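Local coordinates for ABC transporter ATP-binding protein (Leptospira interrogans serovar Copenhageni, PDB 4HZI), which probably binds and hydrolyses ATP as the ATPase subunit of an orphan ABC transporter involved in manganese utilization and tolerance, at residues Arg92-Thr97 and Arg107-Ile112; Asn78-Met83 and Phe194-Glu199; Ser161-Lys166 and Leu213-Glu218; Glu178-Leu183 and Ser202-Thr207. All blocks are in the same frame, centred on the assembly; numbering follows the deposited sequence.

In the fold
All four contacts lie within one ATP-binding cassette. Contact 1 lies where the antiparallel sheet meets the edge of the mixed sheet, and contact 2, centred about 10 Å away, packs helix 73-80 on strand 194-198; strands 110-113 and 194-198 are neighbours, so the two share that sheet. Contacts 3 and 4 have centres about 12 Å apart and both use helix 206-222; the centres of contacts 1 and 4 are about 26 Å apart. Along the chain, contact 1 falls between the two segments of contact 2, contact 4 between those of contact 3, and contact 2 interleaves with contacts 3 and 4. The chain thus passes from helix 176-188 through core strand 194-198 to helix 206-222.

Contact 1 of 4, residues Arg92-Thr97 and Arg107-Ile112; sequences RLFQET and RKRIGI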
loop_
_atom_site.group_PDB
_atom_site.type_symbol
_atom_site.label_atom_id
_atom_site.label_comp_id
_atom_site.label_asym_id
_atom_site.label_seq_id
_atom_site.Cartn_x
_atom_site.Cartn_y
_atom_site.Cartn_z
ATOM N N ARG A 92 8.498 0.478 29.744
ATOM C CA ARG A 92 8.712 -0.705 30.538
ATOM C C ARG A 92 8.127 -1.915 29.832
ATOM O O ARG A 92 7.086 -1.812 29.157
ATOM C CB ARG A 92 7.991 -0.594 31.877
ATOM C CG ARG A 92 8.465 0.484 32.815
ATOM C CD ARG A 92 7.527 0.572 34.014
ATOM N NE ARG A 92 7.745 1.814 34.737
ATOM C CZ ARG A 92 8.590 1.978 35.749
ATOM N NH1 ARG A 92 9.327 0.962 36.212
ATOM N NH2 ARG A 92 8.691 3.177 36.318
ATOM N N LEU A 93 8.813 -3.030 30.003
ATOM C CA LEU A 93 8.299 -4.344 29.720
ATOM C C LEU A 93 8.013 -4.970 31.070
ATOM O O LEU A 93 8.904 -5.125 31.930
ATOM C CB LEU A 93 9.319 -5.123 28.865
ATOM C CG LEU A 93 8.913 -6.535 28.452
ATOM C CD1 LEU A 93 7.672 -6.481 27.557
ATOM C CD2 LEU A 93 10.083 -7.205 27.755
ATOM N N PHE A 94 6.743 -5.278 31.295
ATOM C CA PHE A 94 6.262 -5.656 32.635
ATOM C C PHE A 94 6.756 -4.603 33.630
ATOM O O PHE A 94 6.577 -3.408 33.399
ATOM C CB PHE A 94 6.659 -7.118 32.978
ATOM C CG PHE A 94 6.006 -8.162 32.079
ATOM C CD1 PHE A 94 4.638 -8.420 32.155
ATOM C CD2 PHE A 94 6.763 -8.884 31.161
ATOM C CE1 PHE A 94 4.049 -9.365 31.322
ATOM C CE2 PHE A 94 6.180 -9.826 30.329
ATOM C CZ PHE A 94 4.821 -10.064 30.410
ATOM N N GLN A 95 7.409 -4.988 34.707
ATOM C CA GLN A 95 7.820 -3.970 35.671
ATOM C C GLN A 95 9.222 -3.387 35.426
ATOM O O GLN A 95 9.663 -2.531 36.175
ATOM C CB GLN A 95 7.728 -4.499 37.099
ATOM C CG GLN A 95 6.298 -4.670 37.583
ATOM C CD GLN A 95 6.200 -4.778 39.093
ATOM O OE1 GLN A 95 6.726 -3.930 39.825
ATOM N NE2 GLN A 95 5.514 -5.815 39.572
ATOM N N GLU A 96 9.918 -3.837 34.392
ATOM C CA GLU A 96 11.305 -3.402 34.185
ATOM C C GLU A 96 11.384 -2.301 33.142
ATOM O O GLU A 96 10.927 -2.479 32.026
ATOM C CB GLU A 96 12.158 -4.567 33.705
ATOM C CG GLU A 96 12.402 -5.662 34.711
ATOM C CD GLU A 96 13.256 -6.761 34.124
ATOM O OE1 GLU A 96 12.782 -7.465 33.203
ATOM O OE2 GLU A 96 14.415 -6.914 34.569
ATOM N N THR A 97 12.010 -1.190 33.488
ATOM C CA THR A 97 12.339 -0.176 32.509
ATOM C C THR A 97 13.367 -0.737 31.537
ATOM O O THR A 97 14.103 -1.685 31.846
ATOM C CB THR A 97 12.913 1.122 33.131
ATOM O OG1 THR A 97 14.197 0.838 33.691
ATOM C CG2 THR A 97 11.987 1.670 34.198
ATOM N N ARG A 107 14.988 -7.939 22.979
ATOM C CA ARG A 107 14.650 -8.420 21.638
ATOM C C ARG A 107 14.291 -9.899 21.508
ATOM O O ARG A 107 13.479 -10.270 20.671
ATOM C CB ARG A 107 15.753 -8.036 20.662
ATOM C CG ARG A 107 15.930 -6.521 20.600
ATOM C CD ARG A 107 16.303 -6.003 19.225
ATOM N NE ARG A 107 17.684 -5.545 19.157
ATOM C CZ ARG A 107 18.082 -4.285 19.014
ATOM N NH1 ARG A 107 17.213 -3.293 18.909
ATOM N NH2 ARG A 107 19.377 -4.016 18.960
ATOM N N LYS A 108 14.887 -10.747 22.323
ATOM C CA LYS A 108 14.462 -12.147 22.411
ATOM C C LYS A 108 12.999 -12.224 22.839
ATOM O O LYS A 108 12.262 -13.104 22.413
ATOM C CB LYS A 108 15.351 -12.896 23.412
ATOM C CG LYS A 108 14.860 -14.289 23.781
ATOM C CD LYS A 108 15.905 -15.068 24.577
ATOM C CE LYS A 108 15.631 -16.570 24.531
ATOM N NZ LYS A 108 16.406 -17.324 25.559
ATOM N N ARG A 109 12.570 -11.290 23.679
ATOM C CA ARG A 109 11.183 -11.266 24.190
ATOM C C ARG A 109 10.085 -10.554 23.353
ATOM O O ARG A 109 8.894 -10.613 23.699
ATOM C CB ARG A 109 11.198 -10.715 25.601
ATOM C CG ARG A 109 12.209 -11.466 26.478
ATOM C CD ARG A 109 12.498 -10.698 27.739
ATOM N NE ARG A 109 11.286 -10.463 28.516
ATOM C CZ ARG A 109 11.256 -9.748 29.638
ATOM N NH1 ARG A 109 12.382 -9.203 30.114
ATOM N NH2 ARG A 109 10.109 -9.584 30.287
ATOM N N ILE A 110 10.474 -9.886 22.283
ATOM C CA ILE A 110 9.557 -9.174 21.401
ATOM C C ILE A 110 9.684 -9.731 19.996
ATOM O O ILE A 110 10.751 -9.613 19.382
ATOM C CB ILE A 110 9.862 -7.680 21.363
ATOM C CG1 ILE A 110 9.791 -7.072 22.768
ATOM C CG2 ILE A 110 8.877 -6.978 20.433
ATOM C CD1 ILE A 110 10.027 -5.544 22.805
ATOM N N GLY A 111 8.623 -10.368 19.487
ATOM C CA GLY A 111 8.623 -10.828 18.091
ATOM C C GLY A 111 8.319 -9.688 17.152
ATOM O O GLY A 111 7.516 -8.833 17.482
ATOM N N ILE A 112 8.950 -9.663 15.988
ATOM C CA ILE A 112 8.676 -8.663 14.985
ATOM C C ILE A 112 8.321 -9.302 13.687
ATOM O O ILE A 112 9.059 -10.187 13.210
ATOM C CB ILE A 112 9.904 -7.792 14.631
ATOM C CG1 ILE A 112 10.456 -7.101 15.853
ATOM C CG2 ILE A 112 9.518 -6.771 13.542
ATOM C CD1 ILE A 112 9.560 -6.005 16.369
HETATM O O HOH W 1 10.403 -7.394 32.270
#
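Arg109 reaches across to the tight turn Leu93-Glu96 and gives up the most surface in the contact. Its guanidinium lies flat under a methyl of Leu93: CD2 of Leu93 sits over the centre of the group, 3.4 Å from Arg109 CZ. Leu93 can do this because its CG is anti to the backbone N (chi1 -179°), which sends the branched end over the planar group. A leucine suits the place, for a guanidinium face is a poor hydrogen-bonding surface and accepts an apolar cover. The rim of the group is used differently. Glu96 OE1 makes a salt bridge with Arg109 NH1 at 3.6 Å, near the guanidinium plane, while the ring of Phe94 comes edge to edge and almost coplanar, its CD2 3.5 Å from Arg109 NH2. A water tightens the site: it accepts from Arg109 NH2 at 3.0 Å and donates to Leu93 O at 2.7 Å and to Glu96 OE1 at 2.6 Å. The strongest polar partner of the arginine lies outside the turn: NE makes a salt bridge with Asp193, so two carboxylates probably stabilise its charge. Paired backbone bonds between Leu93 and Glu96 close a type II' turn with Phe94 and Gln95 at its corners. This is the two-residue beta hairpin of the antiparallel sheet of an ABC ATPase, resting on the edge of the mixed core sheet.

Contact 2 of 4, residues Asn78-Met83 and Phe194-Glu199; sequences NLIYGM and FLIMDE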
loop_
_atom_site.group_PDB
_atom_site.type_symbol
_atom_site.label_atom_id
_atom_site.label_comp_id
_atom_site.label_asym_id
_atom_site.label_seq_id
_atom_site.Cartn_x
_atom_site.Cartn_y
_atom_site.Cartn_z
ATOM N N ASN A 78 10.801 1.250 16.347
ATOM C CA ASN A 78 12.244 1.206 16.630
ATOM C C ASN A 78 12.606 1.444 18.094
ATOM O O ASN A 78 13.488 0.775 18.654
ATOM C CB ASN A 78 13.013 2.176 15.732
ATOM C CG ASN A 78 12.979 1.775 14.281
ATOM O OD1 ASN A 78 12.700 0.637 13.944
ATOM N ND2 ASN A 78 13.266 2.712 13.414
ATOM N N LEU A 79 11.887 2.345 18.744
ATOM C CA LEU A 79 12.072 2.640 20.127
ATOM C C LEU A 79 11.576 1.478 20.967
ATOM O O LEU A 79 12.256 1.010 21.872
ATOM C CB LEU A 79 11.366 3.954 20.432
ATOM C CG LEU A 79 11.706 4.621 21.753
ATOM C CD1 LEU A 79 11.427 6.108 21.719
ATOM C CD2 LEU A 79 10.932 3.969 22.898
ATOM N N ILE A 80 10.376 0.957 20.645
ATOM C CA ILE A 80 9.896 -0.236 21.374
ATOM C C ILE A 80 10.840 -1.464 21.232
ATOM O O ILE A 80 11.004 -2.232 22.176
ATOM C CB ILE A 80 8.435 -0.555 20.959
ATOM C CG1 ILE A 80 7.513 0.582 21.398
ATOM C CG2 ILE A 80 7.950 -1.872 21.552
ATOM C CD1 ILE A 80 6.128 0.596 20.810
ATOM N N TYR A 81 11.543 -1.584 20.106
ATOM C CA TYR A 81 12.433 -2.705 19.859
ATOM C C TYR A 81 13.860 -2.436 20.341
ATOM O O TYR A 81 14.769 -3.239 20.091
ATOM C CB TYR A 81 12.400 -3.065 18.370
ATOM C CG TYR A 81 12.856 -4.473 18.028
ATOM C CD1 TYR A 81 12.323 -5.587 18.674
ATOM C CD2 TYR A 81 13.830 -4.693 17.054
ATOM C CE1 TYR A 81 12.753 -6.889 18.358
ATOM C CE2 TYR A 81 14.227 -5.980 16.714
ATOM C CZ TYR A 81 13.694 -7.072 17.372
ATOM O OH TYR A 81 14.129 -8.350 17.044
ATOM N N GLY A 82 14.065 -1.325 21.034
ATOM C CA GLY A 82 15.373 -0.980 21.634
ATOM C C GLY A 82 16.444 -0.521 20.646
ATOM O O GLY A 82 17.662 -0.641 20.935
ATOM N N MET A 83 16.024 -0.014 19.489
ATOM C CA MET A 83 16.964 0.400 18.422
ATOM C C MET A 83 17.379 1.861 18.565
ATOM O O MET A 83 18.450 2.257 18.078
ATOM C CB MET A 83 16.403 0.185 17.011
ATOM C CG MET A 83 16.164 -1.251 16.556
ATOM S SD MET A 83 17.600 -2.136 15.880
ATOM C CE MET A 83 18.138 -1.002 14.601
ATOM N N PHE A 194 5.409 -10.612 23.574
ATOM C CA PHE A 194 4.513 -9.914 22.665
ATOM C C PHE A 194 5.059 -9.790 21.233
ATOM O O PHE A 194 6.264 -9.943 20.975
ATOM C CB PHE A 194 3.954 -8.608 23.248
ATOM C CG PHE A 194 4.748 -7.361 22.956
ATOM C CD1 PHE A 194 5.844 -7.041 23.720
ATOM C CD2 PHE A 194 4.339 -6.487 21.987
ATOM C CE1 PHE A 194 6.550 -5.866 23.492
ATOM C CE2 PHE A 194 5.042 -5.313 21.727
ATOM C CZ PHE A 194 6.144 -5.015 22.458
ATOM N N LEU A 195 4.150 -9.525 20.311
ATOM C CA LEU A 195 4.449 -9.467 18.899
ATOM C C LEU A 195 4.142 -8.095 18.332
ATOM O O LEU A 195 3.078 -7.509 18.560
ATOM C CB LEU A 195 3.594 -10.494 18.167
ATOM C CG LEU A 195 3.624 -10.483 16.643
ATOM C CD1 LEU A 195 5.017 -10.636 16.040
ATOM C CD2 LEU A 195 2.763 -11.651 16.194
ATOM N N ILE A 196 5.073 -7.577 17.558
ATOM C CA ILE A 196 4.801 -6.370 16.791
ATOM C C ILE A 196 4.621 -6.701 15.320
ATOM O O ILE A 196 5.505 -7.284 14.704
ATOM C CB ILE A 196 5.954 -5.354 16.900
ATOM C CG1 ILE A 196 6.243 -4.960 18.332
ATOM C CG2 ILE A 196 5.605 -4.137 16.061
ATOM C CD1 ILE A 196 7.481 -4.054 18.484
ATOM N N MET A 197 3.463 -6.373 14.754
ATOM C CA MET A 197 3.232 -6.555 13.335
ATOM C C MET A 197 3.205 -5.178 12.653
ATOM O O MET A 197 2.256 -4.415 12.767
ATOM C CB MET A 197 1.939 -7.297 13.070
ATOM C CG MET A 197 2.053 -8.749 13.507
ATOM S SD MET A 197 0.525 -9.588 13.200
ATOM C CE MET A 197 -0.173 -9.367 14.827
ATOM N N ASP A 198 4.296 -4.875 11.974
ATOM C CA ASP A 198 4.544 -3.564 11.414
ATOM C C ASP A 198 4.119 -3.533 9.945
ATOM O O ASP A 198 4.875 -3.991 9.079
ATOM C CB ASP A 198 6.056 -3.279 11.565
ATOM C CG ASP A 198 6.447 -1.860 11.175
ATOM O OD1 ASP A 198 5.551 -1.017 10.931
ATOM O OD2 ASP A 198 7.683 -1.603 11.129
ATOM N N GLU A 199 2.890 -3.090 9.671
ATOM C CA GLU A 199 2.377 -2.962 8.303
ATOM C C GLU A 199 2.397 -4.339 7.592
ATOM O O GLU A 199 2.902 -4.445 6.472
ATOM C CB GLU A 199 3.265 -1.976 7.526
ATOM C CG GLU A 199 3.160 -0.555 8.059
ATOM C CD GLU A 199 1.930 0.167 7.534
ATOM O OE1 GLU A 199 1.081 -0.493 6.871
ATOM O OE2 GLU A 199 1.804 1.388 7.778
#
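A single methyl carries this contact: CG2 of Ile80 touches both Phe194 and Ile196. It meets Phe194 at the rim of the ring, in its plane, with CG2 of Ile80 3.7 Å from Phe194 CZ. The same carbon lies 3.8 Å from Ile196 CD1, the end of the longer branch of that isoleucine. The methyl is in place because Ile80 holds CG2 anti to its backbone nitrogen, with the longer branch turned beside that nitrogen (chi1 -65°). Phe194 is turned less usually: a chi1 of 91° lies well off a staggered value and swings the ring out from the strand toward the helix, so that its far end, CZ, does the touching. Isoleucine suits strand 194-198, where beta-branched residues favour the extended backbone, and its CD1 packs against the helix; at Ile80 it turns a short, stiff apolar branch from the last turn of helix 73-80 toward the strand. The helix stops just beyond, in a Schellman motif: Met83 N bonds to Asn78 O and Gly82 N to Leu79 O, with Gly82 taking the positive phi that a residue without a side chain adopts easily. Helix 73-80 begins within a sequence that matches the Walker A P-loop, and the sequence of strand 194-198, a hydrophobic run ending in Asp198 and followed by Glu199, matches a Walker B motif, as in other ABC ATPases. The contact is wholly apolar, which implies that helix and strand are fitted together by shape and exclusion of water, without directional bonds between them.

Contact 3 of 4, residues Ser161-Lys166 and Leu213-Glu218; sequences SDLLSK and LGFLKE
The ring of Phe215 is the flat group here, and Ser161 and Leu163 approach it obliquely, from opposite sides of its plane but toward the same corner, CE1. The CG of Lys181 lies over the face on the Leu163 side, offset from the centre, and the ring of Phe184 meets that of Phe215 nearly at a right angle. Ser161 and Leu163 lie in the loop just after helix 148-160, which is closed by a Schellman motif in which Leu163 N bonds to Leu158 O and Asp162, with positive phi, is the C-prime residue. Phe215 stands on helix 206-222 with CG anti to the backbone nitrogen (chi1 162°), an orientation that carries the ring out to the loop after helix 148-160. A large aromatic suits this place, since it spans the distance between a helix and a loop that touch by little else. Ser161, small and only mildly polar, lets its CB and OG come close to the ring without a bulky chain in the way, while Leu163 supplies an apolar branch that also reaches Ile182 of helix 176-188. Asp162 OD2 and Glu218 OE2 lie 5.1 Å apart, near but not in contact, a like-charged pair that is probably eased by the weak, long ion pair of Asp162 with Lys222. At the ring corner, Phe215 CE1 lies 3.8 Å from Ser161 OG and 4.3 Å from Leu163 CD1.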
loop_
_atom_site.group_PDB
_atom_site.type_symbol
_atom_site.label_atom_id
_atom_site.label_comp_id
_atom_site.label_asym_id
_atom_site.label_seq_id
_atom_site.Cartn_x
_atom_site.Cartn_y
_atom_site.Cartn_z
ATOM N N SER A 161 -0.237 -24.882 12.838
ATOM C CA SER A 161 -0.882 -23.966 11.860
ATOM C C SER A 161 -1.198 -24.606 10.504
ATOM O O SER A 161 -1.437 -23.895 9.529
ATOM C CB SER A 161 0.025 -22.743 11.609
ATOM O OG SER A 161 -0.066 -21.841 12.699
ATOM N N ASP A 162 -1.183 -25.936 10.431
ATOM C CA ASP A 162 -1.597 -26.655 9.219
ATOM C C ASP A 162 -0.798 -26.283 7.969
ATOM O O ASP A 162 -1.363 -26.059 6.908
ATOM C CB ASP A 162 -3.113 -26.484 8.983
ATOM C CG ASP A 162 -3.955 -26.988 10.169
ATOM O OD1 ASP A 162 -3.579 -28.013 10.782
ATOM O OD2 ASP A 162 -4.989 -26.362 10.503
ATOM N N LEU A 163 0.528 -26.233 8.111
ATOM C CA LEU A 163 1.424 -25.868 7.023
ATOM C C LEU A 163 2.655 -26.772 6.976
ATOM O O LEU A 163 3.625 -26.468 6.287
ATOM C CB LEU A 163 1.841 -24.392 7.190
ATOM C CG LEU A 163 0.784 -23.298 6.958
ATOM C CD1 LEU A 163 1.186 -21.939 7.569
ATOM C CD2 LEU A 163 0.579 -23.102 5.462
ATOM N N LEU A 164 2.613 -27.909 7.686
ATOM C CA LEU A 164 3.760 -28.832 7.728
ATOM C C LEU A 164 4.049 -29.315 6.322
ATOM O O LEU A 164 5.204 -29.450 5.909
ATOM C CB LEU A 164 3.461 -30.011 8.659
ATOM C CG LEU A 164 4.565 -31.037 8.906
ATOM C CD1 LEU A 164 5.787 -30.415 9.569
ATOM C CD2 LEU A 164 3.983 -32.139 9.783
ATOM N N SER A 165 2.977 -29.476 5.554
ATOM C CA SER A 165 3.091 -29.914 4.174
ATOM C C SER A 165 3.980 -29.011 3.334
ATOM O O SER A 165 4.492 -29.472 2.314
ATOM C CB SER A 165 1.705 -30.050 3.528
ATOM O OG SER A 165 1.157 -28.788 3.226
ATOM N N LYS A 166 4.179 -27.742 3.735
ATOM C CA LYS A 166 5.055 -26.841 2.974
ATOM C C LYS A 166 6.468 -26.679 3.539
ATOM O O LYS A 166 7.237 -25.850 3.050
ATOM C CB LYS A 166 4.412 -25.460 2.866
ATOM C CG LYS A 166 3.015 -25.454 2.273
ATOM C CD LYS A 166 2.559 -24.023 1.991
ATOM C CE LYS A 166 1.092 -23.969 1.610
ATOM N NZ LYS A 166 0.888 -24.475 0.231
ATOM N N LEU A 213 -5.032 -12.440 6.767
ATOM C CA LEU A 213 -5.848 -12.079 7.898
ATOM C C LEU A 213 -6.651 -13.280 8.399
ATOM O O LEU A 213 -6.903 -13.401 9.604
ATOM C CB LEU A 213 -6.757 -10.922 7.562
ATOM C CG LEU A 213 -6.024 -9.549 7.441
ATOM C CD1 LEU A 213 -7.021 -8.413 7.294
ATOM C CD2 LEU A 213 -5.059 -9.265 8.583
ATOM N N GLY A 214 -7.043 -14.158 7.476
ATOM C CA GLY A 214 -7.701 -15.410 7.829
ATOM C C GLY A 214 -6.816 -16.272 8.701
ATOM O O GLY A 214 -7.281 -16.817 9.712
ATOM N N PHE A 215 -5.551 -16.382 8.320
ATOM C CA PHE A 215 -4.580 -17.093 9.079
ATOM C C PHE A 215 -4.413 -16.474 10.458
ATOM O O PHE A 215 -4.326 -17.212 11.438
ATOM C CB PHE A 215 -3.270 -17.144 8.334
ATOM C CG PHE A 215 -2.094 -17.468 9.192
ATOM C CD1 PHE A 215 -1.695 -18.781 9.376
ATOM C CD2 PHE A 215 -1.378 -16.465 9.797
ATOM C CE1 PHE A 215 -0.610 -19.071 10.173
ATOM C CE2 PHE A 215 -0.297 -16.746 10.581
ATOM C CZ PHE A 215 0.098 -18.052 10.766
ATOM N N LEU A 216 -4.356 -15.135 10.558
ATOM C CA LEU A 216 -4.249 -14.503 11.876
ATOM C C LEU A 216 -5.395 -14.795 12.783
ATOM O O LEU A 216 -5.209 -15.014 13.988
ATOM C CB LEU A 216 -4.225 -12.976 11.759
ATOM C CG LEU A 216 -2.894 -12.332 11.679
ATOM C CD1 LEU A 216 -3.147 -10.801 11.686
ATOM C CD2 LEU A 216 -2.061 -12.765 12.887
ATOM N N LYS A 217 -6.594 -14.745 12.229
ATOM C CA LYS A 217 -7.763 -14.989 13.013
ATOM C C LYS A 217 -7.807 -16.417 13.522
ATOM O O LYS A 217 -8.281 -16.665 14.621
ATOM C CB LYS A 217 -9.012 -14.705 12.215
ATOM C CG LYS A 217 -9.302 -13.239 12.007
ATOM C CD LYS A 217 -10.583 -13.086 11.195
ATOM C CE LYS A 217 -11.596 -12.254 11.947
ATOM N NZ LYS A 217 -12.801 -11.927 11.140
ATOM N N GLU A 218 -7.290 -17.331 12.724
ATOM C CA GLU A 218 -7.287 -18.733 13.050
ATOM C C GLU A 218 -6.288 -18.988 14.157
ATOM O O GLU A 218 -6.559 -19.699 15.125
ATOM C CB GLU A 218 -6.966 -19.532 11.786
ATOM C CG GLU A 218 -7.077 -21.032 11.956
ATOM C CD GLU A 218 -7.773 -21.701 10.778
ATOM O OE1 GLU A 218 -7.614 -21.225 9.622
ATOM O OE2 GLU A 218 -8.487 -22.702 11.021
#

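Contact 4 of 4, residues Glu178-Leu183 and Ser202-Thr207; sequences EKKKIL and SSLDLT
Helix 176-188, which begins within a sequence matching the ABC signature motif, meets a loop whose sequence, Ser-Ser-Leu-Asp, matches the D-loop of the family, and Lys180 reaches from the one to Ser202 of the other. Its ammonium nitrogen, Lys180 NZ, donates to Ser202 O at 2.8 Å, in the carbonyl plane and onto a lone pair, with a C=O...N angle of 135°. A weaker bond runs from Lys180 NZ to Ser202 OG at 3.1 Å. The same NZ also bonds to Pro200 O, its strongest partner, and to Ser115 OG, so a buried ammonium is satisfied mainly by backbone and hydroxyl oxygens. The chain of Lys180 bends at chi2 (-56°) and again at chi4, which brings NZ to the loop. Ser202 suits its place because its small hydroxyl can join this site while bonding chiefly to Glu199 O. Nearer the backbone than the polar end, Lys180 CG lies 4.0 Å from Leu204 CD1, the two side chains running past one another in opposite senses. Asp205 then N-caps helix 206-222, its OD1 accepting a weak bond from Thr207 N and a further bond from Ala208 N, while OD2 makes a salt bridge with Arg68 NE and a hydrogen bond with Asn69 N of the second subunit. Helix 176-188 thus lies beside the loop and meets helix 206-222 near its start, where Phe212 touches both Lys180 and Leu204 and Lys181 pairs with Asp211.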
loop_
_atom_site.group_PDB
_atom_site.type_symbol
_atom_site.label_atom_id
_atom_site.label_comp_id
_atom_site.label_asym_id
_atom_site.label_seq_id
_atom_site.Cartn_x
_atom_site.Cartn_y
_atom_site.Cartn_z
ATOM N N GLU A 178 0.673 -15.985 1.808
ATOM C CA GLU A 178 1.401 -17.085 2.444
ATOM C C GLU A 178 2.766 -16.696 2.963
ATOM O O GLU A 178 3.146 -17.177 4.017
ATOM C CB GLU A 178 1.563 -18.251 1.454
ATOM C CG GLU A 178 0.253 -18.917 1.152
ATOM C CD GLU A 178 0.312 -19.984 0.061
ATOM O OE1 GLU A 178 1.246 -19.998 -0.769
ATOM O OE2 GLU A 178 -0.633 -20.793 0.038
ATOM N N LYS A 179 3.520 -15.853 2.252
ATOM C CA LYS A 179 4.802 -15.386 2.787
ATOM C C LYS A 179 4.606 -14.714 4.133
ATOM O O LYS A 179 5.418 -14.899 5.038
ATOM C CB LYS A 179 5.473 -14.433 1.834
ATOM C CG LYS A 179 6.012 -15.147 0.614
ATOM C CD LYS A 179 6.633 -14.175 -0.360
ATOM C CE LYS A 179 6.924 -14.896 -1.664
ATOM N NZ LYS A 179 7.697 -14.005 -2.525
ATOM N N LYS A 180 3.540 -13.914 4.253
ATOM C CA LYS A 180 3.292 -13.202 5.505
ATOM C C LYS A 180 2.949 -14.178 6.631
ATOM O O LYS A 180 3.373 -13.968 7.754
ATOM C CB LYS A 180 2.217 -12.117 5.357
ATOM C CG LYS A 180 2.528 -11.018 4.342
ATOM C CD LYS A 180 3.825 -10.315 4.616
ATOM C CE LYS A 180 4.135 -9.253 3.565
ATOM N NZ LYS A 180 3.701 -7.916 3.996
ATOM N N LYS A 181 2.244 -15.277 6.326
ATOM C CA LYS A 181 1.982 -16.318 7.324
ATOM C C LYS A 181 3.260 -16.879 7.856
ATOM O O LYS A 181 3.398 -17.084 9.051
ATOM C CB LYS A 181 1.171 -17.480 6.738
ATOM C CG LYS A 181 -0.158 -17.088 6.150
ATOM C CD LYS A 181 -0.859 -18.288 5.516
ATOM C CE LYS A 181 -2.029 -17.827 4.680
ATOM N NZ LYS A 181 -2.907 -18.974 4.272
ATOM N N ILE A 182 4.203 -17.127 6.963
ATOM C CA ILE A 182 5.445 -17.738 7.351
ATOM C C ILE A 182 6.308 -16.759 8.137
ATOM O O ILE A 182 6.963 -17.152 9.140
ATOM C CB ILE A 182 6.173 -18.353 6.123
ATOM C CG1 ILE A 182 5.350 -19.529 5.539
ATOM C CG2 ILE A 182 7.557 -18.809 6.479
ATOM C CD1 ILE A 182 4.736 -20.484 6.521
ATOM N N LEU A 183 6.295 -15.486 7.728
ATOM C CA LEU A 183 6.945 -14.448 8.531
ATOM C C LEU A 183 6.316 -14.311 9.916
ATOM O O LEU A 183 7.042 -14.074 10.898
ATOM C CB LEU A 183 7.002 -13.111 7.808
ATOM C CG LEU A 183 7.864 -13.145 6.544
ATOM C CD1 LEU A 183 7.805 -11.806 5.826
ATOM C CD2 LEU A 183 9.293 -13.514 6.875
ATOM N N SER A 202 1.415 -4.961 3.872
ATOM C CA SER A 202 2.172 -4.318 2.819
ATOM C C SER A 202 2.359 -5.291 1.640
ATOM O O SER A 202 2.632 -6.504 1.853
ATOM C CB SER A 202 3.531 -3.818 3.349
ATOM O OG SER A 202 4.381 -4.891 3.769
ATOM N N SER A 203 2.133 -4.756 0.435
ATOM C CA SER A 203 2.251 -5.484 -0.816
ATOM C C SER A 203 1.140 -6.473 -1.041
ATOM O O SER A 203 1.222 -7.253 -2.003
ATOM C CB SER A 203 3.571 -6.268 -0.907
ATOM O OG SER A 203 4.645 -5.442 -0.557
ATOM N N LEU A 204 0.132 -6.521 -0.160
ATOM C CA LEU A 204 -0.935 -7.491 -0.353
ATOM C C LEU A 204 -2.117 -6.824 -1.013
ATOM O O LEU A 204 -2.621 -5.810 -0.540
ATOM C CB LEU A 204 -1.350 -8.113 0.969
ATOM C CG LEU A 204 -0.241 -8.798 1.745
ATOM C CD1 LEU A 204 -0.903 -9.530 2.869
ATOM C CD2 LEU A 204 0.532 -9.765 0.868
ATOM N N ASP A 205 -2.585 -7.402 -2.109
ATOM C CA ASP A 205 -3.871 -7.021 -2.648
ATOM C C ASP A 205 -4.987 -7.611 -1.792
ATOM O O ASP A 205 -4.741 -8.359 -0.808
ATOM C CB ASP A 205 -3.991 -7.375 -4.148
ATOM C CG ASP A 205 -4.025 -8.858 -4.448
ATOM O OD1 ASP A 205 -4.384 -9.711 -3.588
ATOM O OD2 ASP A 205 -3.690 -9.183 -5.615
ATOM N N LEU A 206 -6.206 -7.324 -2.176
ATOM C CA LEU A 206 -7.369 -7.673 -1.356
ATOM C C LEU A 206 -7.458 -9.200 -1.043
ATOM O O LEU A 206 -7.797 -9.601 0.067
ATOM C CB LEU A 206 -8.578 -7.176 -2.118
ATOM C CG LEU A 206 -10.040 -7.292 -1.801
ATOM C CD1 LEU A 206 -10.758 -6.461 -2.858
ATOM C CD2 LEU A 206 -10.519 -8.720 -1.861
ATOM N N THR A 207 -7.135 -10.018 -2.023
ATOM C CA THR A 207 -7.253 -11.473 -1.941
ATOM C C THR A 207 -6.157 -12.008 -1.015
ATOM O O THR A 207 -6.398 -12.853 -0.140
ATOM C CB THR A 207 -7.127 -12.098 -3.352
ATOM O OG1 THR A 207 -8.111 -11.524 -4.251
ATOM C CG2 THR A 207 -7.336 -13.600 -3.314
#